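Local coordinates for protein alpha-14 giardin (Giardia lamblia, PDB 3CHJ) that binds calcium ions and, as an annexin, may act as a calcium-regulated structural element linking the phospholipid bilayer to the underlying axoneme, at residues L85-I90 and R120-Q125; D129-V134 and A151-D156; F249-A254 and Q289-R294; N266-M271 and L309-V314. All coordinates share one frame; numbering follows the deposited sequence.

Contact 1: residues L85-I90 and R120-Q125; sequences LLCELI and RQLYYQ
C87 and Y123 mark the place where helices 82-94 and 113-127 pass each other: the axes of the short segments 85-90 and 120-125 approach to 9.6 Å at a signed crossing angle of -62°, and the two CA atoms stand 5.6 Å apart. The thiol of C87 fits against the backbone of the other helix. Because SG swings anti to its own carbonyl carbon (chi1 -71°), it reaches across to lie 3.6 Å from Y123 N, and it also touches the side of L122, with L122 CG at 3.9 Å. Seen from the Y123 ring, the sulfur sits at the edge, 5.4 Å from the centroid, in a sulfur-aromatic contact that does not involve the ring face. The ring of Y123 reaches across to helix 82-94. Its CE1 carbon meets C87 O at 3.5 Å, close to the ring plane, while one atom behind it CD1 lies 4.0 Å from C87 CB. One turn on, I90 CG2 comes in obliquely to the same CE1 at 3.7 Å. Y127 meets the ring of Y123 with the planes well tilted, and L122 also packs on A83 and Q84 at the start of helix 82-94. Two helices of one annexin repeat are thus joined by close packing. A small, polarisable sulfur can lie this near a backbone, and the approach of a C-H edge of the tyrosine to a carbonyl oxygen is consistent with a weak electrostatic attraction. These van der Waals and weakly polar contacts suggest that complementary shape contributes most.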
loop_
_atom_site.group_PDB
_atom_site.type_symbol
_atom_site.label_atom_id
_atom_site.label_comp_id
_atom_site.label_asym_id
_atom_site.label_seq_id
_atom_site.Cartn_x
_atom_site.Cartn_y
_atom_site.Cartn_z
ATOM N N LEU A 85 5.215 10.254 2.624
ATOM C CA LEU A 85 4.571 9.706 1.462
ATOM C C LEU A 85 3.102 9.366 1.773
ATOM O O LEU A 85 2.212 9.758 1.003
ATOM C CB LEU A 85 5.334 8.475 0.962
ATOM C CG LEU A 85 4.623 7.718 -0.153
ATOM C CD1 LEU A 85 4.556 8.582 -1.399
ATOM C CD2 LEU A 85 5.331 6.395 -0.405
ATOM N N LEU A 86 2.846 8.667 2.887
ATOM C CA LEU A 86 1.464 8.289 3.221
ATOM C C LEU A 86 0.553 9.506 3.366
ATOM O O LEU A 86 -0.581 9.510 2.863
ATOM C CB LEU A 86 1.422 7.437 4.498
ATOM C CG LEU A 86 2.250 6.144 4.461
ATOM C CD1 LEU A 86 2.275 5.445 5.813
ATOM C CD2 LEU A 86 1.751 5.192 3.393
ATOM N N CYS A 87 1.041 10.545 4.052
ATOM C CA CYS A 87 0.250 11.762 4.220
ATOM C C CYS A 87 -0.014 12.446 2.878
ATOM O O CYS A 87 -1.122 12.893 2.605
ATOM C CB CYS A 87 0.962 12.754 5.150
ATOM S SG CYS A 87 0.968 12.226 6.856
ATOM N N GLU A 88 1.022 12.542 2.053
ATOM C CA GLU A 88 0.872 13.168 0.734
ATOM C C GLU A 88 -0.115 12.407 -0.151
ATOM O O GLU A 88 -0.879 13.027 -0.903
ATOM C CB GLU A 88 2.207 13.319 0.028
ATOM C CG GLU A 88 3.153 14.251 0.773
ATOM C CD GLU A 88 4.495 14.382 0.079
ATOM O OE1 GLU A 88 4.636 13.820 -1.019
ATOM O OE2 GLU A 88 5.395 15.051 0.634
ATOM N N LEU A 89 -0.111 11.079 -0.051
ATOM C CA LEU A 89 -1.073 10.281 -0.830
ATOM C C LEU A 89 -2.513 10.534 -0.369
ATOM O O LEU A 89 -3.404 10.686 -1.186
ATOM C CB LEU A 89 -0.766 8.781 -0.742
ATOM C CG LEU A 89 0.529 8.359 -1.443
ATOM C CD1 LEU A 89 0.882 6.907 -1.084
ATOM C CD2 LEU A 89 0.391 8.494 -2.957
ATOM N N ILE A 90 -2.727 10.580 0.943
ATOM C CA ILE A 90 -4.073 10.887 1.482
ATOM C C ILE A 90 -4.529 12.293 1.084
ATOM O O ILE A 90 -5.667 12.482 0.671
ATOM C CB ILE A 90 -4.111 10.717 3.013
ATOM C CG1 ILE A 90 -3.913 9.249 3.358
ATOM C CG2 ILE A 90 -5.407 11.290 3.595
ATOM C CD1 ILE A 90 -3.588 9.051 4.826
ATOM N N ARG A 120 -1.454 10.349 11.767
ATOM C CA ARG A 120 -2.507 11.248 12.253
ATOM C C ARG A 120 -1.881 12.567 12.666
ATOM O O ARG A 120 -2.367 13.628 12.317
ATOM C CB ARG A 120 -3.242 10.673 13.467
ATOM C CG ARG A 120 -4.084 9.470 13.150
ATOM C CD ARG A 120 -4.677 8.957 14.458
ATOM N NE ARG A 120 -5.388 7.722 14.205
ATOM C CZ ARG A 120 -5.357 6.652 14.992
ATOM N NH1 ARG A 120 -4.640 6.643 16.124
ATOM N NH2 ARG A 120 -6.060 5.589 14.631
ATOM N N GLN A 121 -0.774 12.470 13.395
ATOM C CA GLN A 121 -0.090 13.653 13.902
ATOM C C GLN A 121 0.623 14.422 12.779
ATOM O O GLN A 121 0.472 15.655 12.645
ATOM C CB GLN A 121 0.911 13.216 14.984
ATOM C CG GLN A 121 0.230 12.621 16.231
ATOM C CD GLN A 121 1.202 12.092 17.290
ATOM O OE1 GLN A 121 1.089 10.941 17.738
ATOM N NE2 GLN A 121 2.136 12.931 17.713
ATOM N N LEU A 122 1.348 13.679 11.944
ATOM C CA LEU A 122 2.061 14.295 10.825
ATOM C C LEU A 122 1.102 14.968 9.853
ATOM O O LEU A 122 1.379 16.061 9.351
ATOM C CB LEU A 122 2.958 13.290 10.098
ATOM C CG LEU A 122 3.805 13.912 8.986
ATOM C CD1 LEU A 122 4.731 15.059 9.500
ATOM C CD2 LEU A 122 4.619 12.837 8.286
ATOM N N TYR A 123 -0.032 14.314 9.585
ATOM C CA TYR A 123 -1.043 14.906 8.701
ATOM C C TYR A 123 -1.512 16.275 9.201
ATOM O O TYR A 123 -1.625 17.236 8.436
ATOM C CB TYR A 123 -2.266 13.973 8.536
ATOM C CG TYR A 123 -3.095 14.333 7.320
ATOM C CD1 TYR A 123 -2.787 13.769 6.066
ATOM C CD2 TYR A 123 -4.155 15.238 7.402
ATOM C CE1 TYR A 123 -3.500 14.116 4.939
ATOM C CE2 TYR A 123 -4.893 15.581 6.274
ATOM C CZ TYR A 123 -4.548 15.028 5.043
ATOM O OH TYR A 123 -5.230 15.358 3.904
ATOM N N TYR A 124 -1.807 16.342 10.496
ATOM C CA TYR A 124 -2.220 17.591 11.097
ATOM C C TYR A 124 -1.108 18.640 10.993
ATOM O O TYR A 124 -1.391 19.800 10.697
ATOM C CB TYR A 124 -2.634 17.378 12.560
ATOM C CG TYR A 124 -3.082 18.676 13.165
ATOM C CD1 TYR A 124 -2.204 19.436 13.945
ATOM C CD2 TYR A 124 -4.359 19.166 12.921
ATOM C CE1 TYR A 124 -2.610 20.661 14.503
ATOM C CE2 TYR A 124 -4.776 20.387 13.457
ATOM C CZ TYR A 124 -3.895 21.124 14.243
ATOM O OH TYR A 124 -4.335 22.331 14.757
ATOM N N GLN A 125 0.136 18.236 11.240
ATOM C CA GLN A 125 1.272 19.183 11.116
ATOM C C GLN A 125 1.457 19.740 9.719
ATOM O O GLN A 125 1.810 20.897 9.557
ATOM C CB GLN A 125 2.571 18.581 11.633
ATOM C CG GLN A 125 2.541 18.262 13.127
ATOM C CD GLN A 125 2.134 19.451 14.022
ATOM O OE1 GLN A 125 1.487 19.266 15.069
ATOM N NE2 GLN A 125 2.526 20.661 13.629
#

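Contact 2: residues D129-V134 and A151-D156; sequences DSLGDV and AVATGD
The first turn of helix 131-139, an N-capped helix start, packs through G132 on the last turn of helix 144-154, where A153 and T154 wait. The nearest CA atoms are those of G132 and A153, 5.4 Å apart, a close approach made where a glycine faces an alanine. The methyl of A153 makes two touches: L131 CD2 lies 4.0 Å from A153 CB, and G132 CA stands 4.3 Å from the same carbon. L131 reaches it because its extended chain (chi1 -177°, with CG opposite the backbone N) carries the end of the side chain nearer than its root would suggest. Beside this, T154 CG2 lies 4.1 Å from G132 CA, on the side where a side chain on G132 would point; the bare CA is what lets the methyl come so close. The hydroxyl of T154 turns back into its own helix and is bonded to N150 O. The start of helix 131-139 is N-capped by S130, whose OG accepts from D133 N at 3.0 Å with an N-H...O angle of 156°, so that a backbone N-H of the first turn is satisfied before the regular helical pattern takes over. The small buried surface, 112 Å² in all, reflects a contact made by one terminal turn of each helix. Around this junction L131 packs on I119 and Y123 of helix 113-127 and on I90 of helix 82-94. R120 of helix 113-127 donates to A153 O and G155 O, and A151 and V152 pack on helix 186-195.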
loop_
_atom_site.group_PDB
_atom_site.type_symbol
_atom_site.label_atom_id
_atom_site.label_comp_id
_atom_site.label_asym_id
_atom_site.label_seq_id
_atom_site.Cartn_x
_atom_site.Cartn_y
_atom_site.Cartn_z
ATOM N N ASP A 129 -5.315 19.870 9.188
ATOM C CA ASP A 129 -6.568 19.131 9.100
ATOM C C ASP A 129 -6.418 17.834 9.849
ATOM O O ASP A 129 -5.316 17.296 9.948
ATOM C CB ASP A 129 -6.861 18.744 7.646
ATOM C CG ASP A 129 -7.234 19.922 6.783
ATOM O OD1 ASP A 129 -7.785 20.928 7.297
ATOM O OD2 ASP A 129 -6.979 19.828 5.565
ATOM N N SER A 130 -7.541 17.317 10.338
ATOM C CA SER A 130 -7.567 15.982 10.928
ATOM C C SER A 130 -7.631 14.941 9.816
ATOM O O SER A 130 -8.468 15.037 8.935
ATOM C CB SER A 130 -8.802 15.841 11.810
ATOM O OG SER A 130 -9.187 14.475 11.986
ATOM N N LEU A 131 -6.746 13.955 9.868
ATOM C CA LEU A 131 -6.755 12.885 8.872
ATOM C C LEU A 131 -8.099 12.131 8.913
ATOM O O LEU A 131 -8.731 11.922 7.867
ATOM C CB LEU A 131 -5.567 11.956 9.149
ATOM C CG LEU A 131 -5.281 10.785 8.214
ATOM C CD1 LEU A 131 -3.866 10.300 8.476
ATOM C CD2 LEU A 131 -6.258 9.675 8.467
ATOM N N GLY A 132 -8.542 11.749 10.110
ATOM C CA GLY A 132 -9.813 11.042 10.256
ATOM C C GLY A 132 -10.963 11.849 9.690
ATOM O O GLY A 132 -11.838 11.322 9.004
ATOM N N ASP A 133 -10.956 13.152 9.960
ATOM C CA ASP A 133 -12.063 13.985 9.565
ATOM C C ASP A 133 -12.144 14.170 8.062
ATOM O O ASP A 133 -13.239 14.129 7.494
ATOM C CB ASP A 133 -11.956 15.341 10.243
ATOM C CG ASP A 133 -12.353 15.307 11.713
ATOM O OD1 ASP A 133 -12.912 14.289 12.222
ATOM O OD2 ASP A 133 -12.107 16.342 12.366
ATOM N N VAL A 134 -10.990 14.352 7.412
ATOM C CA VAL A 134 -10.966 14.535 5.963
ATOM C C VAL A 134 -11.455 13.258 5.274
ATOM O O VAL A 134 -12.232 13.313 4.321
ATOM C CB VAL A 134 -9.559 14.914 5.457
ATOM C CG1 VAL A 134 -9.515 14.884 3.937
ATOM C CG2 VAL A 134 -9.191 16.300 5.967
ATOM N N ALA A 151 -12.864 3.389 10.621
ATOM C CA ALA A 151 -12.528 2.733 11.883
ATOM C C ALA A 151 -11.011 2.623 12.049
ATOM O O ALA A 151 -10.452 2.786 13.147
ATOM C CB ALA A 151 -13.174 1.372 11.957
ATOM N N VAL A 152 -10.331 2.277 10.970
ATOM C CA VAL A 152 -8.885 2.180 11.009
ATOM C C VAL A 152 -8.236 3.556 11.215
ATOM O O VAL A 152 -7.299 3.695 12.014
ATOM C CB VAL A 152 -8.360 1.502 9.720
ATOM C CG1 VAL A 152 -6.850 1.641 9.583
ATOM C CG2 VAL A 152 -8.792 0.043 9.715
ATOM N N ALA A 153 -8.739 4.564 10.504
ATOM C CA ALA A 153 -8.161 5.906 10.592
ATOM C C ALA A 153 -8.189 6.480 12.004
ATOM O O ALA A 153 -7.285 7.218 12.357
ATOM C CB ALA A 153 -8.835 6.871 9.601
ATOM N N THR A 154 -9.204 6.136 12.801
ATOM C CA THR A 154 -9.375 6.731 14.137
ATOM C C THR A 154 -9.183 5.768 15.305
ATOM O O THR A 154 -9.198 6.200 16.466
ATOM C CB THR A 154 -10.766 7.378 14.263
ATOM O OG1 THR A 154 -11.776 6.375 14.077
ATOM C CG2 THR A 154 -10.935 8.472 13.215
ATOM N N GLY A 155 -9.011 4.479 15.027
ATOM C CA GLY A 155 -8.996 3.471 16.095
ATOM C C GLY A 155 -7.639 2.875 16.418
ATOM O O GLY A 155 -6.598 3.419 16.071
ATOM N N ASP A 156 -7.664 1.734 17.093
ATOM C CA ASP A 156 -6.464 1.044 17.517
ATOM C C ASP A 156 -6.719 -0.437 17.308
ATOM O O ASP A 156 -7.868 -0.861 17.188
ATOM C CB ASP A 156 -6.222 1.317 19.014
ATOM C CG ASP A 156 -4.811 0.937 19.488
ATOM O OD1 ASP A 156 -3.966 0.421 18.704
ATOM O OD2 ASP A 156 -4.548 1.163 20.701
#

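Contact 3: residues F249-A254 and Q289-R294; sequences FSMNVA and QAFDER
M251 meets F291 and N252 meets R294, so two neighbouring residues of helix 243-254 face two residues one turn apart at the start of helix 291-298. M251 is folded back on itself: chi1 places CG opposite the carbonyl carbon, and the chain then bends at both chi2 (-63°) and chi3 (-70°), curling the terminal methyl round to the ring. CE arrives at the edge of F291, close to the ring plane, 3.7 Å from CZ and 3.9 Å from CE1. Nearer the root, M251 CB lies 4.1 Å from that same CE1. F291 extends straight from its helix, CG opposite the backbone N, and this pushes the ring's far end toward helix 243-254. Both segments fall in the fourth annexin repeat, where the ring is packed among further aromatics: Y283 and F255 meet it edge-to-face, and W311 meets it with the ring planes inclined. The polar pair is arranged otherwise. R294 bends at chi2 (66°), which turns its long chain so that the guanidinium comes up beside N252; the amide and guanidinium planes are nearly perpendicular, and N252 OD1 lies 3.5 Å from R294 NH1, approaching obliquely. A water bridges the two helices. It donates to N252 O at 2.8 Å and accepts from R294 NH2 at 2.8 Å, in the plane of the guanidinium at its edge. R294 NE is committed to a salt bridge with E298, which probably steadies the group's rotation. Further along the surface Q289 NE2 donates to E293 OE2 at 2.8 Å, reaching the oxygen from above the carboxylate plane.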
loop_
_atom_site.group_PDB
_atom_site.type_symbol
_atom_site.label_atom_id
_atom_site.label_comp_id
_atom_site.label_asym_id
_atom_site.label_seq_id
_atom_site.Cartn_x
_atom_site.Cartn_y
_atom_site.Cartn_z
ATOM N N PHE A 249 -1.541 -9.068 -4.192
ATOM C CA PHE A 249 -2.946 -8.852 -4.531
ATOM C C PHE A 249 -3.145 -7.473 -5.138
ATOM O O PHE A 249 -3.750 -7.354 -6.203
ATOM C CB PHE A 249 -3.801 -9.028 -3.265
ATOM C CG PHE A 249 -5.259 -8.628 -3.432
ATOM C CD1 PHE A 249 -6.060 -9.235 -4.395
ATOM C CD2 PHE A 249 -5.813 -7.630 -2.624
ATOM C CE1 PHE A 249 -7.414 -8.865 -4.543
ATOM C CE2 PHE A 249 -7.184 -7.250 -2.770
ATOM C CZ PHE A 249 -7.957 -7.865 -3.730
ATOM N N SER A 250 -2.652 -6.437 -4.459
ATOM C CA SER A 250 -2.865 -5.064 -4.975
ATOM C C SER A 250 -2.197 -4.873 -6.337
ATOM O O SER A 250 -2.745 -4.203 -7.236
ATOM C CB SER A 250 -2.358 -4.014 -3.995
ATOM O OG SER A 250 -3.036 -4.093 -2.741
ATOM N N MET A 251 -1.019 -5.468 -6.501
ATOM C CA MET A 251 -0.309 -5.373 -7.781
ATOM C C MET A 251 -1.093 -6.110 -8.871
ATOM O O MET A 251 -1.217 -5.610 -9.980
ATOM C CB MET A 251 1.120 -5.911 -7.672
ATOM C CG MET A 251 2.052 -5.018 -6.815
ATOM S SD MET A 251 2.317 -3.338 -7.463
ATOM C CE MET A 251 3.331 -3.704 -8.928
ATOM N N ASN A 252 -1.644 -7.280 -8.556
ATOM C CA ASN A 252 -2.454 -8.010 -9.545
ATOM C C ASN A 252 -3.658 -7.192 -10.020
ATOM O O ASN A 252 -3.947 -7.120 -11.227
ATOM C CB ASN A 252 -2.898 -9.373 -9.001
ATOM C CG ASN A 252 -3.686 -10.177 -10.035
ATOM O OD1 ASN A 252 -3.124 -10.702 -11.006
ATOM N ND2 ASN A 252 -4.989 -10.270 -9.830
ATOM N N VAL A 253 -4.341 -6.556 -9.074
ATOM C CA VAL A 253 -5.515 -5.739 -9.415
ATOM C C VAL A 253 -5.083 -4.550 -10.268
ATOM O O VAL A 253 -5.772 -4.200 -11.240
ATOM C CB VAL A 253 -6.287 -5.290 -8.156
ATOM C CG1 VAL A 253 -7.404 -4.313 -8.521
ATOM C CG2 VAL A 253 -6.853 -6.492 -7.428
ATOM N N ALA A 254 -3.948 -3.942 -9.914
ATOM C CA ALA A 254 -3.413 -2.778 -10.638
ATOM C C ALA A 254 -3.031 -3.093 -12.088
ATOM O O ALA A 254 -3.260 -2.271 -12.977
ATOM C CB ALA A 254 -2.254 -2.177 -9.887
ATOM N N GLN A 289 1.208 -17.111 -12.769
ATOM C CA GLN A 289 2.122 -16.463 -13.698
ATOM C C GLN A 289 3.201 -15.723 -12.902
ATOM O O GLN A 289 2.904 -15.118 -11.869
ATOM C CB GLN A 289 1.341 -15.482 -14.578
ATOM C CG GLN A 289 2.200 -14.717 -15.593
ATOM C CD GLN A 289 1.394 -13.802 -16.487
ATOM O OE1 GLN A 289 0.419 -13.182 -16.065
ATOM N NE2 GLN A 289 1.822 -13.688 -17.740
ATOM N N ALA A 290 4.441 -15.751 -13.387
ATOM C CA ALA A 290 5.517 -14.941 -12.790
ATOM C C ALA A 290 5.192 -13.461 -12.872
ATOM O O ALA A 290 4.714 -12.978 -13.893
ATOM C CB ALA A 290 6.859 -15.205 -13.499
ATOM N N PHE A 291 5.474 -12.746 -11.791
ATOM C CA PHE A 291 5.301 -11.292 -11.746
ATOM C C PHE A 291 5.978 -10.608 -12.918
ATOM O O PHE A 291 5.376 -9.738 -13.568
ATOM C CB PHE A 291 5.888 -10.757 -10.431
ATOM C CG PHE A 291 5.756 -9.252 -10.255
ATOM C CD1 PHE A 291 4.678 -8.714 -9.560
ATOM C CD2 PHE A 291 6.730 -8.387 -10.766
ATOM C CE1 PHE A 291 4.563 -7.338 -9.393
ATOM C CE2 PHE A 291 6.616 -7.012 -10.611
ATOM C CZ PHE A 291 5.534 -6.482 -9.929
ATOM N N ASP A 292 7.225 -11.002 -13.193
ATOM C CA ASP A 292 7.983 -10.332 -14.254
ATOM C C ASP A 292 7.321 -10.531 -15.608
ATOM O O ASP A 292 7.389 -9.652 -16.465
ATOM C CB ASP A 292 9.445 -10.803 -14.279
ATOM C CG ASP A 292 10.269 -10.263 -13.116
ATOM O OD1 ASP A 292 9.782 -9.394 -12.344
ATOM O OD2 ASP A 292 11.423 -10.729 -12.962
ATOM N N GLU A 293 6.672 -11.681 -15.798
ATOM C CA GLU A 293 6.011 -11.961 -17.071
ATOM C C GLU A 293 4.770 -11.098 -17.253
ATOM O O GLU A 293 4.530 -10.569 -18.338
ATOM C CB GLU A 293 5.670 -13.445 -17.171
ATOM C CG GLU A 293 5.071 -13.865 -18.497
ATOM C CD GLU A 293 4.658 -15.330 -18.503
ATOM O OE1 GLU A 293 5.501 -16.192 -18.155
ATOM O OE2 GLU A 293 3.494 -15.604 -18.850
ATOM N N ARG A 294 3.979 -10.946 -16.191
ATOM C CA ARG A 294 2.847 -10.030 -16.226
ATOM C C ARG A 294 3.307 -8.587 -16.461
ATOM O O ARG A 294 2.746 -7.869 -17.280
ATOM C CB ARG A 294 2.000 -10.137 -14.946
ATOM C CG ARG A 294 0.713 -9.319 -14.998
ATOM C CD ARG A 294 -0.267 -9.870 -16.052
ATOM N NE ARG A 294 -1.456 -9.036 -16.181
ATOM C CZ ARG A 294 -2.525 -9.144 -15.395
ATOM N NH1 ARG A 294 -2.554 -10.055 -14.429
ATOM N NH2 ARG A 294 -3.563 -8.343 -15.576
HETATM O O HOH W 1 -5.060 -8.802 -13.232
#

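Contact 4: residues N266-M271 and L309-V314; sequences NRITAM and LLWEPV
T269 meets W311 and L310 at the junction of helix 262-272 with the C-terminal end of helix 301-310, both inside the fourth annexin repeat. Going outward from the backbone of T269, CB already lies 3.6 Å from W311 NE1, and its two branches then part. The methyl CG2, opposite the backbone N, is wedged between the indole and the leucine: it stands 3.5 Å from W311 NE1 and 3.6 Å from L310 CD1. The T269 and L310 side chains cross at about a right angle. The hydroxyl takes the other branch, with chi1 near -58° setting OG1 beside the backbone N. Here W311 NE1 donates to T269 OG1 at 3.0 Å and an N-H...O angle of 147°, somewhat bent, with the oxygen 23° out of the ring plane. The same hydroxyl is bonded to L265 O, one turn back in its own helix. Held between that carbonyl and the indole, it satisfies the buried ring N-H. The rest of the indole leans on the helix: I268 O is oblique to the ring, and I268 CG2 is a looser neighbour of the six-membered part. M251 and F291 cover it too, joining this site to the adjoining helices. On the six-membered ring, W311 CZ2 lies 3.8 Å from T269 CA.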
loop_
_atom_site.group_PDB
_atom_site.type_symbol
_atom_site.label_atom_id
_atom_site.label_comp_id
_atom_site.label_asym_id
_atom_site.label_seq_id
_atom_site.Cartn_x
_atom_site.Cartn_y
_atom_site.Cartn_z
ATOM N N ASN A 266 2.403 2.803 -8.772
ATOM C CA ASN A 266 3.432 3.617 -8.114
ATOM C C ASN A 266 3.273 3.593 -6.600
ATOM O O ASN A 266 4.246 3.357 -5.873
ATOM C CB ASN A 266 3.399 5.067 -8.617
ATOM C CG ASN A 266 3.954 5.206 -10.009
ATOM O OD1 ASN A 266 4.516 4.247 -10.564
ATOM N ND2 ASN A 266 3.848 6.411 -10.571
ATOM N N ARG A 267 2.060 3.863 -6.118
ATOM C CA ARG A 267 1.901 3.971 -4.666
ATOM C C ARG A 267 2.089 2.615 -3.979
ATOM O O ARG A 267 2.692 2.538 -2.899
ATOM C CB ARG A 267 0.568 4.632 -4.280
ATOM C CG ARG A 267 -0.647 3.824 -4.638
ATOM C CD ARG A 267 -1.871 4.500 -4.054
ATOM N NE ARG A 267 -3.100 3.891 -4.550
ATOM C CZ ARG A 267 -3.861 4.409 -5.505
ATOM N NH1 ARG A 267 -3.533 5.567 -6.091
ATOM N NH2 ARG A 267 -4.959 3.755 -5.877
ATOM N N ILE A 268 1.587 1.530 -4.589
ATOM C CA ILE A 268 1.757 0.223 -3.973
ATOM C C ILE A 268 3.245 -0.134 -3.938
ATOM O O ILE A 268 3.750 -0.582 -2.917
ATOM C CB ILE A 268 0.965 -0.888 -4.719
ATOM C CG1 ILE A 268 -0.545 -0.563 -4.758
ATOM C CG2 ILE A 268 1.296 -2.258 -4.146
ATOM C CD1 ILE A 268 -1.251 -0.719 -3.440
ATOM N N THR A 269 3.954 0.137 -5.037
ATOM C CA THR A 269 5.376 -0.161 -5.113
ATOM C C THR A 269 6.161 0.713 -4.109
ATOM O O THR A 269 6.928 0.196 -3.296
ATOM C CB THR A 269 5.884 0.008 -6.563
ATOM O OG1 THR A 269 5.117 -0.864 -7.410
ATOM C CG2 THR A 269 7.386 -0.308 -6.648
ATOM N N ALA A 270 5.963 2.027 -4.131
ATOM C CA ALA A 270 6.697 2.918 -3.214
ATOM C C ALA A 270 6.405 2.624 -1.731
ATOM O O ALA A 270 7.332 2.648 -0.906
ATOM C CB ALA A 270 6.375 4.378 -3.553
ATOM N N MET A 271 5.147 2.300 -1.418
ATOM C CA MET A 271 4.782 2.011 -0.016
ATOM C C MET A 271 5.397 0.722 0.484
ATOM O O MET A 271 5.696 0.603 1.683
ATOM C CB MET A 271 3.263 1.958 0.192
ATOM C CG MET A 271 2.598 3.301 0.067
ATOM S SD MET A 271 0.878 3.229 0.599
ATOM C CE MET A 271 0.093 2.403 -0.768
ATOM N N LEU A 309 12.423 -4.077 -11.117
ATOM C CA LEU A 309 13.617 -3.956 -10.283
ATOM C C LEU A 309 13.287 -3.629 -8.820
ATOM O O LEU A 309 13.879 -4.178 -7.890
ATOM C CB LEU A 309 14.554 -2.885 -10.875
ATOM C CG LEU A 309 15.907 -2.698 -10.194
ATOM C CD1 LEU A 309 16.659 -4.014 -10.093
ATOM C CD2 LEU A 309 16.707 -1.669 -10.991
ATOM N N LEU A 310 12.334 -2.731 -8.596
ATOM C CA LEU A 310 11.987 -2.353 -7.220
ATOM C C LEU A 310 11.468 -3.536 -6.434
ATOM O O LEU A 310 11.738 -3.655 -5.234
ATOM C CB LEU A 310 10.924 -1.248 -7.229
ATOM C CG LEU A 310 11.516 0.122 -7.575
ATOM C CD1 LEU A 310 10.391 1.122 -7.955
ATOM C CD2 LEU A 310 12.358 0.663 -6.439
ATOM N N TRP A 311 10.733 -4.418 -7.109
ATOM C CA TRP A 311 10.166 -5.577 -6.455
ATOM C C TRP A 311 11.118 -6.769 -6.390
ATOM O O TRP A 311 10.762 -7.827 -5.863
ATOM C CB TRP A 311 8.848 -5.949 -7.140
ATOM C CG TRP A 311 7.727 -5.085 -6.706
ATOM C CD1 TRP A 311 7.040 -4.168 -7.462
ATOM C CD2 TRP A 311 7.135 -5.070 -5.413
ATOM N NE1 TRP A 311 6.051 -3.574 -6.694
ATOM C CE2 TRP A 311 6.089 -4.119 -5.433
ATOM C CE3 TRP A 311 7.404 -5.751 -4.218
ATOM C CZ2 TRP A 311 5.304 -3.853 -4.314
ATOM C CZ3 TRP A 311 6.630 -5.485 -3.113
ATOM C CH2 TRP A 311 5.592 -4.548 -3.160
ATOM N N GLU A 312 12.317 -6.611 -6.940
ATOM C CA GLU A 312 13.315 -7.647 -6.781
ATOM C C GLU A 312 13.879 -7.536 -5.366
ATOM O O GLU A 312 14.368 -6.479 -4.964
ATOM C CB GLU A 312 14.421 -7.515 -7.831
ATOM C CG GLU A 312 15.342 -8.722 -7.887
ATOM C CD GLU A 312 14.713 -9.967 -8.533
ATOM O OE1 GLU A 312 15.473 -10.934 -8.716
ATOM O OE2 GLU A 312 13.495 -10.008 -8.871
ATOM N N PRO A 313 13.808 -8.623 -4.600
ATOM C CA PRO A 313 14.334 -8.598 -3.238
ATOM C C PRO A 313 15.774 -8.064 -3.165
ATOM O O PRO A 313 16.654 -8.512 -3.913
ATOM C CB PRO A 313 14.297 -10.078 -2.825
ATOM C CG PRO A 313 13.224 -10.667 -3.666
ATOM C CD PRO A 313 13.257 -9.943 -4.968
ATOM N N VAL A 314 16.006 -7.092 -2.284
ATOM C CA VAL A 314 17.376 -6.709 -1.959
ATOM C C VAL A 314 17.853 -7.738 -0.954
ATOM O O VAL A 314 17.177 -7.988 0.053
ATOM C CB VAL A 314 17.491 -5.281 -1.386
ATOM C CG1 VAL A 314 18.924 -4.999 -0.901
ATOM C CG2 VAL A 314 17.119 -4.247 -2.441
#

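Overall arrangement
Following the chain, contact 1 closes first, bringing helix 113-127 back onto helix 82-94; contact 2 then closes a shorter loop, with R120 linking contact 1 to the end of helix 144-154. Much later, contacts 3 and 4 interlock: 249-254, 266-271, 289-294 and 309-314 alternate, so the two loops cross and M251 packs on I268, T269 and W311. These four segments lie within the fourth annexin repeat. Contact 4 also meets contact 1, since L85, L86 and L89 pack on R267, A270 and M271, tying the fourth repeat to helix 82-94. Contact 2 stays about 31 Å, centre to centre, from contact 3.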